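Local coordinates for DNA alpha-glucosyltransferase (Enterobacteria phage T4, PDB 1XV5), which belongs to the GT-B clan of glycosyltransferases, made of two Rossmann-like domains, and holds uridine-5'-diphosphate in the cleft, at residues R201-T206 with H310-A315; M215-E220 with N352-T357; F290-S295 with E359-L364; I347-D350 with S356-E359. One frame throughout, in Å; residues are numbered along the deposited sequence.

Interaction 1: R201-T206 with H310-A315; sequences RWIGRT and HLELGA. With UDP (uridine-5'-diphosphate), chain C.
Ile203 and Leu313 are the one apolar pair joining segments 201-206 and 310-315, and what is unusual is that most of the bridging is done by UDP. The direct touch is small: CD1 of Ile203 meets CD2 of Leu313 at 3.7 Å, the side chains lying alongside each other and pointing opposite ways. Ile203 reaches that far because CG1 sits between the backbone N and the carbonyl carbon (chi1 51°) and the chain then runs on extended. Met285 of helix 278-286 packs against both residues.

The nucleotide takes over beyond them. Glu312 stretches its carboxylate to the ribose and spends one oxygen on each hydroxyl: O3' donates to OE1 at 2.7 Å and O2' donates to OE2 at 2.6 Å. Asn278 ND2 also donates to OE1, which should help fix the rotation of the carboxylate. At the beta phosphate, Arg205 offers two N-H groups from one edge of its guanidinium, with the beta phosphorus in the plane of the group. NE binds O2B at 3.0 Å and NH1 binds O1B at 2.8 Å, both with N-H...O angles of 161°. Arg47, Lys210 and the backbone N atoms of Tyr308 and Thr309 complete much of the grip. Between Ile203 and Arg205 the chain runs on, extended, through Gly204, whose O lies 3.9 Å from C5 of the uracil. A glutamate on a helix holding both ribose hydroxyls, together with an arginine on the loop that follows a strand of the second parallel sheet, is typical of the nucleotide site in GT-B glycosyltransferases.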
# COMPACT_ATOMS: atom_id res chain seq x y z
N ARG A 201 -4.81 8.87 15.33
CA ARG A 201 -4.60 7.49 14.93
C ARG A 201 -3.65 7.31 13.75
O ARG A 201 -3.90 7.78 12.65
CB ARG A 201 -5.96 6.86 14.62
CG ARG A 201 -5.99 5.34 14.46
CD ARG A 201 -7.43 4.87 14.17
NE ARG A 201 -8.37 5.30 15.21
CZ ARG A 201 -8.61 4.63 16.34
NH1 ARG A 201 -7.99 3.49 16.59
NH2 ARG A 201 -9.45 5.13 17.23
N TRP A 202 -2.55 6.61 14.02
CA TRP A 202 -1.52 6.30 13.03
C TRP A 202 -1.80 4.88 12.53
O TRP A 202 -2.16 4.02 13.33
CB TRP A 202 -0.15 6.35 13.70
CG TRP A 202 1.03 6.06 12.82
CD1 TRP A 202 1.84 6.97 12.20
CD2 TRP A 202 1.56 4.76 12.49
NE1 TRP A 202 2.84 6.32 11.51
CE2 TRP A 202 2.69 4.97 11.68
CE3 TRP A 202 1.19 3.45 12.82
CZ2 TRP A 202 3.46 3.91 11.18
CZ3 TRP A 202 1.95 2.39 12.32
CH2 TRP A 202 3.08 2.63 11.51
N ILE A 203 -1.63 4.64 11.24
CA ILE A 203 -1.83 3.29 10.68
C ILE A 203 -0.65 2.91 9.78
O ILE A 203 -0.09 3.75 9.07
CB ILE A 203 -3.14 3.17 9.85
CG1 ILE A 203 -3.22 4.29 8.81
CG2 ILE A 203 -4.34 3.18 10.79
CD1 ILE A 203 -4.36 4.10 7.80
N GLY A 204 -0.28 1.63 9.82
CA GLY A 204 0.82 1.15 9.02
C GLY A 204 1.29 -0.21 9.51
O GLY A 204 0.48 -1.06 9.88
N ARG A 205 2.61 -0.42 9.51
CA ARG A 205 3.19 -1.67 10.00
C ARG A 205 4.58 -1.38 10.55
O ARG A 205 5.08 -0.27 10.40
CB ARG A 205 3.24 -2.74 8.90
CG ARG A 205 3.85 -2.30 7.58
CD ARG A 205 3.57 -3.35 6.52
NE ARG A 205 4.08 -2.97 5.21
CZ ARG A 205 5.36 -3.02 4.86
NH1 ARG A 205 5.72 -2.64 3.64
NH2 ARG A 205 6.27 -3.46 5.71
N THR A 206 5.20 -2.37 11.18
CA THR A 206 6.49 -2.15 11.80
C THR A 206 7.72 -2.14 10.90
O THR A 206 8.53 -3.07 10.89
CB THR A 206 6.71 -3.15 12.96
OG1 THR A 206 5.53 -3.19 13.78
CG2 THR A 206 7.88 -2.70 13.84
N HIS A 310 -2.45 6.13 2.96
CA HIS A 310 -2.60 7.57 2.69
C HIS A 310 -4.04 7.81 2.22
O HIS A 310 -4.77 8.65 2.74
CB HIS A 310 -1.68 8.03 1.55
CG HIS A 310 -0.26 8.25 1.94
ND1 HIS A 310 0.79 7.61 1.30
CD2 HIS A 310 0.31 9.09 2.83
CE1 HIS A 310 1.93 8.06 1.78
NE2 HIS A 310 1.67 8.97 2.71
N LEU A 311 -4.42 7.06 1.19
CA LEU A 311 -5.74 7.19 0.60
C LEU A 311 -6.88 6.89 1.57
O LEU A 311 -7.92 7.55 1.54
CB LEU A 311 -5.85 6.28 -0.62
CG LEU A 311 -4.74 6.42 -1.67
CD1 LEU A 311 -5.08 5.54 -2.87
CD2 LEU A 311 -4.59 7.88 -2.10
N GLU A 312 -6.68 5.91 2.43
CA GLU A 312 -7.70 5.54 3.39
C GLU A 312 -8.03 6.67 4.36
O GLU A 312 -9.17 6.85 4.75
CB GLU A 312 -7.27 4.26 4.12
CG GLU A 312 -7.36 3.03 3.21
CD GLU A 312 -6.62 1.81 3.73
OE1 GLU A 312 -6.90 0.71 3.21
OE2 GLU A 312 -5.76 1.94 4.62
N LEU A 313 -7.02 7.46 4.74
CA LEU A 313 -7.28 8.56 5.66
C LEU A 313 -8.23 9.59 5.05
O LEU A 313 -9.21 10.00 5.68
CB LEU A 313 -5.97 9.25 6.06
CG LEU A 313 -4.96 8.37 6.79
CD1 LEU A 313 -3.85 9.23 7.38
CD2 LEU A 313 -5.66 7.58 7.89
N GLY A 314 -7.94 10.01 3.83
CA GLY A 314 -8.80 10.99 3.19
C GLY A 314 -10.17 10.42 2.84
O GLY A 314 -11.18 11.10 2.96
N ALA A 315 -10.19 9.17 2.42
CA ALA A 315 -11.44 8.53 2.02
C ALA A 315 -12.46 8.31 3.14
O ALA A 315 -13.66 8.41 2.89
CB ALA A 315 -11.14 7.21 1.33
N1 UDP C . -3.62 -3.09 6.36
C2 UDP C . -4.59 -3.80 7.03
N3 UDP C . -4.21 -4.31 8.25
C4 UDP C . -2.97 -4.16 8.85
C5 UDP C . -2.02 -3.40 8.10
C6 UDP C . -2.37 -2.90 6.91
O2 UDP C . -5.72 -3.97 6.58
O4 UDP C . -2.78 -4.68 9.95
C1' UDP C . -3.96 -2.54 5.05
C2' UDP C . -3.85 -1.02 4.94
O2' UDP C . -5.00 -0.39 5.47
C3' UDP C . -3.70 -0.88 3.43
C4' UDP C . -2.77 -2.04 3.10
O4' UDP C . -3.03 -3.04 4.11
O3' UDP C . -4.97 -1.08 2.80
C5' UDP C . -1.29 -1.69 3.11
O5' UDP C . -0.95 -1.01 1.90
PA UDP C . -0.02 0.28 1.88
O1A UDP C . 0.09 0.66 0.45
O2A UDP C . -0.55 1.27 2.85
O3A UDP C . 1.44 -0.20 2.43
PB UDP C . 2.24 -1.63 2.31
O1B UDP C . 3.68 -1.30 2.21
O2B UDP C . 1.78 -2.50 3.41
O3B UDP C . 1.76 -2.24 0.93

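Interaction 2: M215-E220 with N352-T357; sequences MFDFHE and NDMEST
Asp217 OD1 is held by a salt bridge to Lys221 NZ and is also touched by the methyl group of Met354, whose CE comes within 3.5 Å. The contact joins helix 212-223 to the start of helix 354-365, two neighbouring helices of the Rossmann-like domain that contains the second parallel sheet. Its core is a Met-aromatic pair. The Met354 sulfur lies 5.2 Å from the centroid of the Phe218 ring, obliquely placed, with SD 3.9 Å from CD1. The methionine is bent at its last torsion (chi3 -90°), which turns CE from the ring toward the aspartate; the two side chains cross at about a right angle there.

Phe218 itself leans across to the other helix and its CZ reaches the Thr357 methyl, CG2, at 4.1 Å; OG1 of that threonine accepts a hydrogen bond from the backbone N of Asp350. Phe349 meets the Phe218 ring edge-to-face. Just before the second helix, Asp353 is its N-cap: OD2 accepts from Ser356 N at 3.1 Å, the donor arriving from well above the carboxylate plane. In the plane of the Phe218 ring, at its edge, the carbonyl O of Met354 faces CE1 at 3.7 Å.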
# COMPACT_ATOMS: atom_id res chain seq x y z
N MET A 215 5.89 9.22 15.19
CA MET A 215 4.58 9.33 15.83
C MET A 215 4.78 9.29 17.35
O MET A 215 4.17 10.07 18.09
CB MET A 215 3.67 8.18 15.39
CG MET A 215 2.21 8.37 15.79
SD MET A 215 1.43 9.78 14.96
CE MET A 215 0.02 10.08 16.03
N PHE A 216 5.63 8.38 17.82
CA PHE A 216 5.92 8.27 19.25
C PHE A 216 6.48 9.60 19.74
O PHE A 216 6.13 10.08 20.81
CB PHE A 216 6.96 7.18 19.52
CG PHE A 216 6.42 5.77 19.48
CD1 PHE A 216 5.38 5.38 20.32
CD2 PHE A 216 6.98 4.83 18.62
CE1 PHE A 216 4.91 4.07 20.31
CE2 PHE A 216 6.51 3.52 18.61
CZ PHE A 216 5.48 3.14 19.45
N ASP A 217 7.36 10.18 18.93
CA ASP A 217 8.01 11.45 19.25
C ASP A 217 6.97 12.57 19.34
O ASP A 217 6.98 13.36 20.28
CB ASP A 217 9.05 11.78 18.19
CG ASP A 217 10.02 12.88 18.62
OD1 ASP A 217 10.45 13.67 17.76
OD2 ASP A 217 10.36 12.93 19.82
N PHE A 218 6.08 12.62 18.35
CA PHE A 218 5.05 13.66 18.32
C PHE A 218 4.11 13.52 19.51
O PHE A 218 3.65 14.51 20.06
CB PHE A 218 4.27 13.59 17.01
CG PHE A 218 3.39 14.79 16.76
CD1 PHE A 218 3.92 16.07 16.75
CD2 PHE A 218 2.03 14.63 16.50
CE1 PHE A 218 3.11 17.18 16.49
CE2 PHE A 218 1.21 15.72 16.23
CZ PHE A 218 1.76 17.01 16.22
N HIS A 219 3.81 12.28 19.90
CA HIS A 219 2.92 12.07 21.04
C HIS A 219 3.59 12.58 22.31
O HIS A 219 2.99 13.30 23.10
CB HIS A 219 2.60 10.59 21.21
CG HIS A 219 1.62 10.32 22.31
ND1 HIS A 219 1.87 9.44 23.34
CD2 HIS A 219 0.39 10.83 22.54
CE1 HIS A 219 0.84 9.41 24.16
NE2 HIS A 219 -0.08 10.25 23.70
N GLU A 220 4.85 12.20 22.50
CA GLU A 220 5.59 12.61 23.69
C GLU A 220 5.78 14.12 23.80
O GLU A 220 5.58 14.70 24.87
CB GLU A 220 6.97 11.93 23.70
CG GLU A 220 7.87 12.37 24.85
CD GLU A 220 9.21 11.65 24.84
OE1 GLU A 220 9.23 10.43 25.07
OE2 GLU A 220 10.24 12.32 24.60
N ASN A 352 10.80 19.32 11.48
CA ASN A 352 11.61 20.47 11.85
C ASN A 352 10.79 21.59 12.48
O ASN A 352 11.34 22.60 12.92
CB ASN A 352 12.37 20.99 10.63
CG ASN A 352 13.51 20.08 10.23
OD1 ASN A 352 13.95 20.09 9.08
ND2 ASN A 352 14.01 19.30 11.18
N ASP A 353 9.47 21.41 12.50
CA ASP A 353 8.59 22.40 13.10
C ASP A 353 7.28 21.71 13.50
O ASP A 353 6.21 22.04 12.99
CB ASP A 353 8.30 23.54 12.12
CG ASP A 353 7.63 24.72 12.80
OD1 ASP A 353 7.34 25.72 12.10
OD2 ASP A 353 7.38 24.66 14.02
N MET A 354 7.39 20.75 14.41
CA MET A 354 6.22 20.03 14.87
C MET A 354 5.27 20.97 15.62
O MET A 354 4.07 20.71 15.70
CB MET A 354 6.63 18.87 15.77
CG MET A 354 7.32 17.74 15.00
SD MET A 354 7.73 16.33 16.02
CE MET A 354 9.38 16.79 16.58
N GLU A 355 5.81 22.06 16.15
CA GLU A 355 4.99 23.02 16.86
C GLU A 355 3.95 23.58 15.90
O GLU A 355 2.77 23.67 16.22
CB GLU A 355 5.84 24.16 17.43
CG GLU A 355 5.04 25.15 18.25
CD GLU A 355 5.89 26.24 18.87
OE1 GLU A 355 5.33 27.13 19.54
OE2 GLU A 355 7.13 26.21 18.68
N SER A 356 4.40 23.94 14.70
CA SER A 356 3.51 24.49 13.69
C SER A 356 2.48 23.43 13.28
O SER A 356 1.31 23.74 13.05
CB SER A 356 4.31 24.92 12.46
OG SER A 356 3.45 25.41 11.44
N THR A 357 2.93 22.18 13.20
CA THR A 357 2.04 21.09 12.83
C THR A 357 0.93 20.94 13.88
O THR A 357 -0.24 20.84 13.54
CB THR A 357 2.81 19.76 12.73
OG1 THR A 357 3.79 19.86 11.70
CG2 THR A 357 1.86 18.61 12.43

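Interaction 3: F290-S295 with E359-L364; sequences FGYQLS and ERIKEL
This is a buried helix-on-sheet contact, made where helix 354-365 packs against strand 288-293, an inner strand of the second parallel sheet, and Phe290 and Ile361 carry it. The CG2 methyl of Ile361 sits squarely over the centre of the Phe290 ring, a CH-pi contact of 3.6 Å to the centroid, only 13° off the ring normal. CG2 lies anti to the backbone N of Ile361 (beside its carbonyl carbon), which brings the methyl and the carbonyl to the same ring: Ile361 O is 3.4 Å from CZ of Phe290. That carbonyl also receives a hydrogen bond from Ser365 OG. Leu364, one turn further on, sets its CB near the plane of the phenyl group, at the CE2 edge.

Strand segment 290-293 and helix segment 359-364 run roughly antiparallel (150°), their axes 11.5 Å apart at closest approach, as expected in the alpha/beta layering of a Rossmann-like domain, whose helices return over parallel strands. The second point of support is Tyr292. Its hydroxyl oxygen stands 3.2 Å from the CD1 methyl of Ile361, a tight fit, with the two side chains meeting head-on; the same hydroxyl has a weak hydrogen bond with Asn200 ND2. Phe218 of helix 212-223 touches both Tyr292 and Ile361. Further along the chain, Gln293 OE1 accepts from Ser295 N at 2.9 Å.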
# COMPACT_ATOMS: atom_id res chain seq x y z
N PHE A 290 -7.76 12.99 13.91
CA PHE A 290 -6.65 13.07 12.98
C PHE A 290 -5.99 11.73 12.71
O PHE A 290 -5.74 10.95 13.63
CB PHE A 290 -5.62 14.07 13.51
CG PHE A 290 -6.20 15.42 13.79
CD1 PHE A 290 -6.85 15.68 14.99
CD2 PHE A 290 -6.20 16.40 12.80
CE1 PHE A 290 -7.51 16.90 15.20
CE2 PHE A 290 -6.86 17.62 13.00
CZ PHE A 290 -7.51 17.86 14.20
N GLY A 291 -5.75 11.47 11.42
CA GLY A 291 -5.12 10.24 11.00
C GLY A 291 -3.71 10.55 10.55
O GLY A 291 -3.46 11.58 9.91
N TYR A 292 -2.78 9.66 10.88
CA TYR A 292 -1.38 9.87 10.54
C TYR A 292 -0.80 8.79 9.65
O TYR A 292 -0.99 7.60 9.87
CB TYR A 292 -0.55 9.93 11.82
CG TYR A 292 -0.89 11.09 12.72
CD1 TYR A 292 0.01 12.13 12.93
CD2 TYR A 292 -2.12 11.15 13.37
CE1 TYR A 292 -0.30 13.21 13.76
CE2 TYR A 292 -2.45 12.22 14.21
CZ TYR A 292 -1.53 13.24 14.40
OH TYR A 292 -1.85 14.30 15.22
N GLN A 293 -0.08 9.23 8.62
CA GLN A 293 0.59 8.33 7.69
C GLN A 293 1.90 9.06 7.48
O GLN A 293 1.96 10.03 6.72
CB GLN A 293 -0.21 8.21 6.39
CG GLN A 293 -0.01 6.88 5.69
CD GLN A 293 1.33 6.77 4.99
OE1 GLN A 293 2.26 7.52 5.28
NE2 GLN A 293 1.44 5.82 4.07
N LEU A 294 2.93 8.61 8.17
CA LEU A 294 4.22 9.29 8.12
C LEU A 294 5.32 8.60 7.32
O LEU A 294 6.50 8.71 7.66
CB LEU A 294 4.69 9.55 9.55
CG LEU A 294 3.66 10.27 10.43
CD1 LEU A 294 4.19 10.40 11.85
CD2 LEU A 294 3.33 11.65 9.84
N SER A 295 4.94 7.92 6.24
CA SER A 295 5.94 7.26 5.41
C SER A 295 6.90 8.31 4.87
O SER A 295 6.49 9.40 4.45
CB SER A 295 5.27 6.50 4.26
OG SER A 295 4.64 5.34 4.76
N GLU A 359 -0.09 23.17 15.97
CA GLU A 359 -0.90 24.37 16.01
C GLU A 359 -2.04 24.28 15.00
O GLU A 359 -3.16 24.70 15.27
CB GLU A 359 -0.05 25.61 15.73
CG GLU A 359 0.91 25.94 16.87
CD GLU A 359 0.18 26.26 18.17
OE1 GLU A 359 0.82 26.23 19.24
OE2 GLU A 359 -1.03 26.56 18.12
N ARG A 360 -1.75 23.70 13.83
CA ARG A 360 -2.77 23.55 12.80
C ARG A 360 -3.81 22.53 13.27
O ARG A 360 -5.01 22.70 13.06
CB ARG A 360 -2.12 23.10 11.49
CG ARG A 360 -3.08 22.96 10.31
CD ARG A 360 -3.87 24.24 10.03
NE ARG A 360 -4.60 24.15 8.77
CZ ARG A 360 -5.49 25.04 8.35
NH1 ARG A 360 -5.79 26.10 9.09
NH2 ARG A 360 -6.09 24.87 7.18
N ILE A 361 -3.34 21.47 13.92
CA ILE A 361 -4.22 20.44 14.44
C ILE A 361 -5.17 21.05 15.48
O ILE A 361 -6.37 20.77 15.48
CB ILE A 361 -3.41 19.29 15.08
CG1 ILE A 361 -2.68 18.52 13.98
CG2 ILE A 361 -4.31 18.38 15.89
CD1 ILE A 361 -1.73 17.45 14.49
N LYS A 362 -4.63 21.88 16.36
CA LYS A 362 -5.47 22.52 17.37
C LYS A 362 -6.48 23.45 16.71
O LYS A 362 -7.61 23.58 17.19
CB LYS A 362 -4.61 23.29 18.37
CG LYS A 362 -3.79 22.38 19.29
CD LYS A 362 -3.13 23.17 20.42
CE LYS A 362 -2.10 24.16 19.91
NZ LYS A 362 -1.54 24.97 21.02
N GLU A 363 -6.08 24.09 15.62
CA GLU A 363 -6.98 25.00 14.91
C GLU A 363 -8.18 24.24 14.35
O GLU A 363 -9.33 24.66 14.54
CB GLU A 363 -6.22 25.71 13.79
CG GLU A 363 -7.10 26.55 12.88
CD GLU A 363 -6.30 27.40 11.92
OE1 GLU A 363 -5.25 26.92 11.43
OE2 GLU A 363 -6.71 28.55 11.64
N LEU A 364 -7.94 23.13 13.67
CA LEU A 364 -9.05 22.36 13.11
C LEU A 364 -9.88 21.71 14.21
O LEU A 364 -11.10 21.56 14.07
CB LEU A 364 -8.54 21.29 12.14
CG LEU A 364 -8.28 21.75 10.70
CD1 LEU A 364 -7.20 22.81 10.67
CD2 LEU A 364 -7.88 20.55 9.84

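Interaction 4: I347-D350 with S356-E359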
# COMPACT_ATOMS: atom_id res chain seq x y z
N ILE A 347 -2.59 18.01 6.32
CA ILE A 347 -1.66 18.65 7.24
C ILE A 347 -0.31 17.99 6.99
O ILE A 347 -0.16 16.78 7.17
CB ILE A 347 -2.08 18.45 8.71
CG1 ILE A 347 -3.39 19.19 8.96
CG2 ILE A 347 -0.97 18.93 9.65
CD1 ILE A 347 -3.94 19.06 10.37
N TRP A 348 0.67 18.77 6.55
CA TRP A 348 1.99 18.21 6.26
C TRP A 348 2.91 18.25 7.47
O TRP A 348 3.49 19.28 7.81
CB TRP A 348 2.62 18.94 5.07
CG TRP A 348 1.80 18.82 3.81
CD1 TRP A 348 0.99 19.77 3.26
CD2 TRP A 348 1.67 17.65 2.98
NE1 TRP A 348 0.36 19.27 2.14
CE2 TRP A 348 0.77 17.97 1.94
CE3 TRP A 348 2.24 16.37 3.01
CZ2 TRP A 348 0.41 17.06 0.95
CZ3 TRP A 348 1.88 15.46 2.02
CH2 TRP A 348 0.98 15.81 1.00
N PHE A 349 3.00 17.10 8.13
CA PHE A 349 3.82 16.91 9.32
C PHE A 349 5.25 17.34 9.05
O PHE A 349 5.91 16.80 8.17
CB PHE A 349 3.78 15.43 9.71
CG PHE A 349 4.42 15.12 11.03
CD1 PHE A 349 5.81 15.03 11.15
CD2 PHE A 349 3.64 14.91 12.16
CE1 PHE A 349 6.40 14.72 12.37
CE2 PHE A 349 4.22 14.60 13.39
CZ PHE A 349 5.61 14.51 13.49
N ASP A 350 5.73 18.32 9.82
CA ASP A 350 7.08 18.85 9.64
C ASP A 350 7.93 18.52 10.86
O ASP A 350 7.76 19.12 11.92
CB ASP A 350 7.02 20.36 9.46
CG ASP A 350 8.35 20.95 9.01
OD1 ASP A 350 9.38 20.28 9.20
OD2 ASP A 350 8.35 22.07 8.47
N SER A 356 4.40 23.94 14.70
CA SER A 356 3.51 24.49 13.69
C SER A 356 2.48 23.43 13.28
O SER A 356 1.31 23.74 13.05
CB SER A 356 4.31 24.92 12.46
OG SER A 356 3.45 25.41 11.44
N THR A 357 2.93 22.18 13.20
CA THR A 357 2.04 21.09 12.83
C THR A 357 0.93 20.94 13.88
O THR A 357 -0.24 20.84 13.54
CB THR A 357 2.81 19.76 12.73
OG1 THR A 357 3.79 19.86 11.70
CG2 THR A 357 1.86 18.61 12.43
N PHE A 358 1.31 20.92 15.15
CA PHE A 358 0.31 20.77 16.19
C PHE A 358 -0.61 21.99 16.28
O PHE A 358 -1.79 21.86 16.61
CB PHE A 358 0.97 20.52 17.55
CG PHE A 358 -0.02 20.21 18.64
CD1 PHE A 358 -0.97 19.21 18.46
CD2 PHE A 358 -0.01 20.93 19.83
CE1 PHE A 358 -1.90 18.92 19.45
CE2 PHE A 358 -0.94 20.65 20.83
CZ PHE A 358 -1.88 19.65 20.64
N GLU A 359 -0.09 23.17 15.97
CA GLU A 359 -0.90 24.37 16.01
C GLU A 359 -2.04 24.28 15.00
O GLU A 359 -3.16 24.70 15.27
CB GLU A 359 -0.05 25.61 15.73
CG GLU A 359 0.91 25.94 16.87
CD GLU A 359 0.18 26.26 18.17
OE1 GLU A 359 0.82 26.23 19.24
OE2 GLU A 359 -1.03 26.56 18.12
O HOH W 1 3.08 21.45 9.62
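Thr357 touches Ile347, Phe349 and Asp350, and has by far the largest share of buried surface of any residue here. Its two branches do different work. The hydroxyl reaches the backbone just past the end of strand 347-349: Asp350 N donates to OG1 at 3.1 Å, with a nearly straight N-H...O angle of 166°. A water molecule adds a second link, lying 2.7 Å from Thr357 OG1 and donating to Trp348 O at 2.9 Å. The threonine oxygen therefore ties down two successive peptide groups of the strand end, one directly and one through water. The rotamer makes this possible, since OG1 is anti to the carbonyl carbon (chi1 -62°) and the methyl is left to face the apolar side.

The segments belong to one strand-loop-helix unit of the Rossmann-like domain: strand 347-349, at the border of the second sheet beside strand 319-323, feeds through a short turn into helix 354-365. Asp350 shapes that turn, its OD1 accepting from Asn352 N in an Asx turn.

On the apolar side, Ile347 brings CG2 to within 4.0 Å of the Thr357 CG2 methyl, the two side chains meeting at a slant. The CD1 end of Ile347 goes further along the helix, against Arg360 and Ile361. Phe349 approaches the same methyl with its ring, at about a right angle to the threonine side chain; CD2 is 4.1 Å from Thr357 CG2. Although its CB points away from the helix, the CG anti to the backbone N (chi1 -172°) swings the ring back toward the threonine, and Leu294 packs on this phenylalanine as well.

Overall arrangement
After the first sheet, the chain reaches strand 199-203, where interaction 1 opens, and passes to helix 212-223, where interaction 2 opens; strand 288-293 then opens interaction 3 before helix 308-316 closes interaction 1. Interactions 1, 2 and 3 thus cross pairwise. Interaction 4 opens on strand 347-349 after interaction 1 has closed, and spans the shortest loop; 2, 3 and 4 all end on helix 354-365. That helix thereby gathers helix 212-223, an inner strand and the last strand of one sheet. Backbone hydrogen bonds of Arg201 with Phe290 and Tyr292 join interactions 1 and 3 through neighbouring strands, and so link the packing of helix 354-365 to the strand that leads to the UDP site.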